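Local structure of putative fumarylpyruvate hydrolase (Burkholderia cenocepacia, 4MAQ) at residues 100-104 with 105-109; 150-153 with 154-158. The protein is a putative hydrolase of the fumarylacetoacetate hydrolase (FAH) family, built on the mixed beta-sheet fold of that family and present as two chains in the assembly. One frame throughout, in Å; residues are numbered along the deposited sequence.

Contact 1: residues 100-104 with 105-109; sequences RSIDP and ADALS
Ile102 lays its CG2 methyl over Ala107, 3.7 Å from Ala107 CA and 4.0 Å from Ala107 CB, and the pair forms the buried apolar part of a short turn. That branch lies opposite the backbone N (chi1 -59° for CG1), which turns the methyl toward Ala107. In the solvent-exposed part Asp103 serves as N-cap: its carboxylate lies on the carbonyl side of the residue, CG anti to the backbone N (chi1 -172°), which brings Asp103 OD1 to Ala105 N at 2.8 Å. The amide meets the anti side of the oxygen, 23° out of the carboxylate plane. Asp103 O in turn takes Asp106 N at 2.8 Å, and Pro104 O takes Ala107 N at 3.1 Å. A water accepts from Asp103 N and donates to Asp106 OD2, spanning the two acidic residues; a second water donates to Pro104 O and accepts from Leu108 N, bridging a carbonyl and an amide four residues apart. Farther along, Ser109 OG donates to Asp106 O at 2.8 Å. The turn, which follows strand 85-95 and precedes strand 111-122 in the chain, leans on helix 186-196, where Pro104 touches Asp188 and Ala191, and Ala107 meets Ile190.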
ATOM      1  N   ARG B 100      12.582  13.523   5.410  1.00 13.32           N
ATOM      2  CA  ARG B 100      11.900  13.161   6.648  1.00 13.16           C
ATOM      3  C   ARG B 100      11.868  14.364   7.586  1.00 12.87           C
ATOM      4  O   ARG B 100      12.740  15.250   7.509  1.00 15.33           O
ATOM      5  CB  ARG B 100      12.490  11.912   7.321  1.00 20.91           C
ATOM      6  CG  ARG B 100      13.861  12.080   7.906  1.00 23.25           C
ATOM      7  CD  ARG B 100      14.248  10.840   8.712  1.00 23.49           C
ATOM      8  NE  ARG B 100      14.208   9.592   7.933  1.00 22.77           N
ATOM      9  CZ  ARG B 100      15.126   9.209   7.046  1.00 28.19           C
ATOM     10  NH1 ARG B 100      16.176   9.997   6.757  1.00 30.92           N
ATOM     11  NH2 ARG B 100      14.986   8.037   6.439  1.00 31.77           N
ATOM     12  N   SER B 101      10.851  14.402   8.455  1.00 12.26           N
ATOM     13  CA  SER B 101      10.706  15.497   9.423  1.00 12.78           C
ATOM     14  C   SER B 101      10.845  16.867   8.738  1.00 12.77           C
ATOM     15  O   SER B 101      11.629  17.731   9.158  1.00 15.36           O
ATOM     16  CB  SER B 101      11.709  15.312  10.570  1.00 14.60           C
ATOM     17  OG  SER B 101      11.376  14.143  11.307  1.00 17.47           O
ATOM     18  N   ILE B 102      10.055  17.053   7.680  1.00 12.23           N
ATOM     19  CA  ILE B 102      10.091  18.259   6.875  1.00 11.81           C
ATOM     20  C   ILE B 102       9.331  19.364   7.611  1.00 13.21           C
ATOM     21  O   ILE B 102       8.192  19.166   8.038  1.00 14.47           O
ATOM     22  CB  ILE B 102       9.443  18.009   5.485  1.00 11.27           C
ATOM     23  CG1 ILE B 102      10.179  16.891   4.742  1.00 12.36           C
ATOM     24  CG2 ILE B 102       9.422  19.300   4.654  1.00 14.16           C
ATOM     25  CD1 ILE B 102       9.436  16.387   3.523  1.00 13.00           C
ATOM     26  N   ASP B 103       9.954  20.525   7.766  1.00 13.84           N
ATOM     27  CA  ASP B 103       9.250  21.652   8.376  1.00 14.70           C
ATOM     28  C   ASP B 103       8.226  22.190   7.369  1.00 13.10           C
ATOM     29  O   ASP B 103       8.529  22.271   6.167  1.00 14.23           O
ATOM     30  CB  ASP B 103      10.239  22.770   8.743  1.00 18.16           C
ATOM     31  CG  ASP B 103       9.599  23.885   9.559  1.00 24.37           C
ATOM     32  OD1 ASP B 103       9.010  24.816   8.971  1.00 29.18           O
ATOM     33  OD2 ASP B 103       9.683  23.832  10.799  1.00 32.72           O
ATOM     34  N   PRO B 104       7.014  22.574   7.855  1.00 13.56           N
ATOM     35  CA  PRO B 104       6.031  23.157   6.941  1.00 14.20           C
ATOM     36  C   PRO B 104       6.587  24.294   6.105  1.00 13.76           C
ATOM     37  O   PRO B 104       6.222  24.413   4.931  1.00 13.97           O
ATOM     38  CB  PRO B 104       4.909  23.615   7.876  1.00 16.11           C
ATOM     39  CG  PRO B 104       4.976  22.635   9.003  1.00 16.58           C
ATOM     40  CD  PRO B 104       6.449  22.380   9.211  1.00 15.35           C
ATOM     41  N   ALA B 105       7.473  25.111   6.677  1.00 14.14           N
ATOM     42  CA  ALA B 105       8.043  26.223   5.921  1.00 15.79           C
ATOM     43  C   ALA B 105       8.861  25.779   4.710  1.00 13.38           C
ATOM     44  O   ALA B 105       9.068  26.551   3.787  1.00 16.38           O
ATOM     45  CB  ALA B 105       8.875  27.118   6.833  1.00 18.28           C
ATOM     46  N   ASP B 106       9.324  24.529   4.714  1.00 14.02           N
ATOM     47  CA  ASP B 106      10.152  23.964   3.637  1.00 14.41           C
ATOM     48  C   ASP B 106       9.377  22.984   2.755  1.00 12.16           C
ATOM     49  O   ASP B 106       9.903  22.491   1.761  1.00 13.12           O
ATOM     50  CB  ASP B 106      11.339  23.205   4.247  1.00 17.04           C
ATOM     51  CG  ASP B 106      12.236  24.100   5.081  1.00 20.58           C
ATOM     52  OD1 ASP B 106      12.425  25.266   4.692  1.00 24.08           O
ATOM     53  OD2 ASP B 106      12.761  23.634   6.121  1.00 22.76           O
ATOM     54  N   ALA B 107       8.145  22.687   3.137  1.00 11.48           N
ATOM     55  CA  ALA B 107       7.432  21.575   2.518  1.00 11.06           C
ATOM     56  C   ALA B 107       7.108  21.763   1.034  1.00 11.13           C
ATOM     57  O   ALA B 107       7.262  20.832   0.231  1.00 10.46           O
ATOM     58  CB  ALA B 107       6.173  21.265   3.297  1.00 11.19           C
ATOM     59  N   LEU B 108       6.706  22.975   0.651  1.00 11.11           N
ATOM     60  CA  LEU B 108       6.370  23.199  -0.751  1.00 11.24           C
ATOM     61  C   LEU B 108       7.576  23.020  -1.675  1.00 11.61           C
ATOM     62  O   LEU B 108       7.398  22.689  -2.834  1.00 11.45           O
ATOM     63  CB  LEU B 108       5.664  24.550  -0.948  1.00 12.68           C
ATOM     64  CG  LEU B 108       4.272  24.633  -0.299  1.00 11.87           C
ATOM     65  CD1 LEU B 108       3.695  26.026  -0.507  1.00 13.45           C
ATOM     66  CD2 LEU B 108       3.313  23.571  -0.825  1.00 11.58           C
ATOM     67  N   SER B 109       8.796  23.188  -1.161  1.00 10.20           N
ATOM     68  CA  SER B 109       9.983  22.932  -1.981  1.00 11.03           C
ATOM     69  C   SER B 109      10.153  21.470  -2.355  1.00 11.28           C
ATOM     70  O   SER B 109      10.943  21.154  -3.242  1.00 13.24           O
ATOM     71  CB  SER B 109      11.261  23.430  -1.326  1.00 12.85           C
ATOM     72  OG  SER B 109      11.710  22.535  -0.326  1.00 14.85           O
TER
HETATM   73  O   HOH W   1      12.535  20.907   6.586  1.00 19.91           O
HETATM   74  O   HOH W   2       6.397  25.393   2.380  1.00 13.22           O

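Contact 2: residues 150-153 with 154-158; sequences ALRA and ATATG
The guanidinium of Arg152 carries the CG2 methyl of Thr157 over one face, with Thr157 CG2 4.0 Å from Arg152 CZ and 3.9 Å from Arg152 NH2. Ala156 CB approaches the same group obliquely, 3.9 Å from Arg152 NH1. The aliphatic part of the arginine joins in, since Arg152 CB also lies 3.6 Å from Thr157 CG2. A bend at chi3 (79°) folds the chain back, so that one methyl touches both its base and its planar end. At that end the arginine has weak outside partners, a long ion pair with Asp25 and a weak hydrogen bond to the carbonyl of Gly228.

The two branches of Thr157 take different partners. Its CG2 lies anti to the carbonyl carbon and faces the arginine, while OG1, placed between the backbone N and the carbonyl carbon (chi1 56°), donates to Gly158 O at 2.7 Å, in the carbonyl plane and on a lone pair. The backbone turns about Ala153 O, which accepts from Ala156 N at 2.9 Å and, weakly, from Thr157 N. Ala153 is the N-cap residue, and Ala153 CB lies 3.6 Å from Thr155 OG1. At the far end Gly158 leaves the helical conformation with positive phi, its N bonded weakly to Ala154 O.

Ala154 and Thr157 both touch Tyr114, and Ala153 touches Trp112, on the adjacent strand 111-122. This is a strand-to-helix junction at the surface of the FAH-type fold, where strand 146-153 runs directly into a single short helical turn.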
ATOM      1  N   ALA B 150      -3.805  13.913 -15.672  1.00  8.74           N
ATOM      2  CA  ALA B 150      -2.449  14.307 -15.952  1.00  9.30           C
ATOM      3  C   ALA B 150      -1.994  15.376 -14.937  1.00  9.31           C
ATOM      4  O   ALA B 150      -2.795  16.230 -14.473  1.00 11.98           O
ATOM      5  CB  ALA B 150      -2.359  14.817 -17.388  1.00 11.09           C
ATOM      6  N   LEU B 151      -0.724  15.288 -14.565  1.00  9.63           N
ATOM      7  CA  LEU B 151      -0.134  16.233 -13.634  1.00 10.46           C
ATOM      8  C   LEU B 151       0.446  17.443 -14.340  1.00 10.40           C
ATOM      9  O   LEU B 151       0.938  17.345 -15.472  1.00 12.59           O
ATOM     10  CB  LEU B 151       0.975  15.556 -12.832  1.00 10.57           C
ATOM     11  CG  LEU B 151       0.603  14.249 -12.120  1.00  9.96           C
ATOM     12  CD1 LEU B 151       1.817  13.762 -11.351  1.00 13.72           C
ATOM     13  CD2 LEU B 151      -0.599  14.361 -11.185  1.00 11.91           C
ATOM     14  N   ARG B 152       0.408  18.578 -13.640  1.00 10.35           N
ATOM     15  CA  ARG B 152       1.111  19.785 -14.081  1.00 10.47           C
ATOM     16  C   ARG B 152       2.231  20.125 -13.114  1.00  9.58           C
ATOM     17  O   ARG B 152       2.059  20.037 -11.891  1.00 10.60           O
ATOM     18  CB  ARG B 152       0.153  20.963 -14.196  1.00 13.01           C
ATOM     19  CG  ARG B 152      -0.930  20.767 -15.245  1.00 15.77           C
ATOM     20  CD  ARG B 152      -1.774  22.015 -15.351  1.00 18.91           C
ATOM     21  NE  ARG B 152      -1.044  22.974 -16.142  1.00 25.78           N
ATOM     22  CZ  ARG B 152      -1.342  24.262 -16.233  1.00 21.65           C
ATOM     23  NH1 ARG B 152      -0.597  25.062 -17.010  1.00 22.90           N
ATOM     24  NH2 ARG B 152      -2.383  24.749 -15.556  1.00 32.74           N
ATOM     25  N   ALA B 153       3.376  20.542 -13.645  1.00  9.92           N
ATOM     26  CA  ALA B 153       4.499  20.969 -12.805  1.00  9.67           C
ATOM     27  C   ALA B 153       4.111  22.199 -12.002  1.00  9.41           C
ATOM     28  O   ALA B 153       3.400  23.084 -12.498  1.00 10.52           O
ATOM     29  CB  ALA B 153       5.712  21.280 -13.665  1.00 11.01           C
ATOM     30  N   ALA B 154       4.589  22.276 -10.765  1.00 10.25           N
ATOM     31  CA  ALA B 154       4.325  23.447  -9.914  1.00 10.08           C
ATOM     32  C   ALA B 154       4.883  24.754 -10.505  1.00 10.96           C
ATOM     33  O   ALA B 154       4.384  25.836 -10.193  1.00 12.01           O
ATOM     34  CB  ALA B 154       4.864  23.220  -8.508  1.00 10.69           C
ATOM     35  N   THR B 155       5.902  24.661 -11.352  1.00 10.76           N
ATOM     36  CA  THR B 155       6.417  25.844 -12.039  1.00 11.86           C
ATOM     37  C   THR B 155       5.373  26.419 -13.002  1.00 10.84           C
ATOM     38  O   THR B 155       5.402  27.605 -13.314  1.00 13.31           O
ATOM     39  CB  THR B 155       7.699  25.522 -12.820  1.00 14.54           C
ATOM     40  OG1 THR B 155       7.448  24.425 -13.688  1.00 15.86           O
ATOM     41  CG2 THR B 155       8.821  25.141 -11.888  1.00 16.35           C
ATOM     42  N   ALA B 156       4.440  25.580 -13.457  1.00 11.39           N
ATOM     43  CA  ALA B 156       3.343  26.024 -14.334  1.00 11.15           C
ATOM     44  C   ALA B 156       2.111  26.504 -13.575  1.00 11.46           C
ATOM     45  O   ALA B 156       1.378  27.343 -14.088  1.00 12.44           O
ATOM     46  CB  ALA B 156       2.938  24.902 -15.281  1.00 11.38           C
ATOM     47  N   THR B 157       1.878  25.987 -12.371  1.00 11.25           N
ATOM     48  CA  THR B 157       0.622  26.251 -11.640  1.00 11.39           C
ATOM     49  C   THR B 157       0.775  27.153 -10.422  1.00 10.29           C
ATOM     50  O   THR B 157      -0.217  27.679  -9.912  1.00 11.93           O
ATOM     51  CB  THR B 157      -0.002  24.932 -11.138  1.00 12.42           C
ATOM     52  OG1 THR B 157       0.955  24.245 -10.330  1.00 12.49           O
ATOM     53  CG2 THR B 157      -0.385  24.033 -12.308  1.00 14.02           C
ATOM     54  N   GLY B 158       2.004  27.290  -9.937  1.00 11.77           N
ATOM     55  CA  GLY B 158       2.208  27.731  -8.556  1.00 12.06           C
ATOM     56  C   GLY B 158       1.706  26.676  -7.571  1.00 10.25           C
ATOM     57  O   GLY B 158       1.392  25.561  -7.957  1.00 11.65           O
TER

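In the fold
From the N terminus, the chain leaves strand 85-95 and reaches contact 1, which turns the connection through helix 104-107 toward strand 111-122. These two strands pair antiparallel, and strand 146-153 lies antiparallel against 111-122. Contact 1 lies in a connection within this mixed sheet, whereas contact 2, where strand 146-153 ends in helix 154-157, begins the passage from it to strand 164-169 of the five-stranded sheet. The two follow in series, neither nesting nor crossing. The centres of contacts 1 and 2 lie about 19 Å apart. The nearest atoms of contacts 1 and 2 are about 6 Å apart; His159, just after contact 2, touches Leu108 of contact 1 and Ala154 of contact 2.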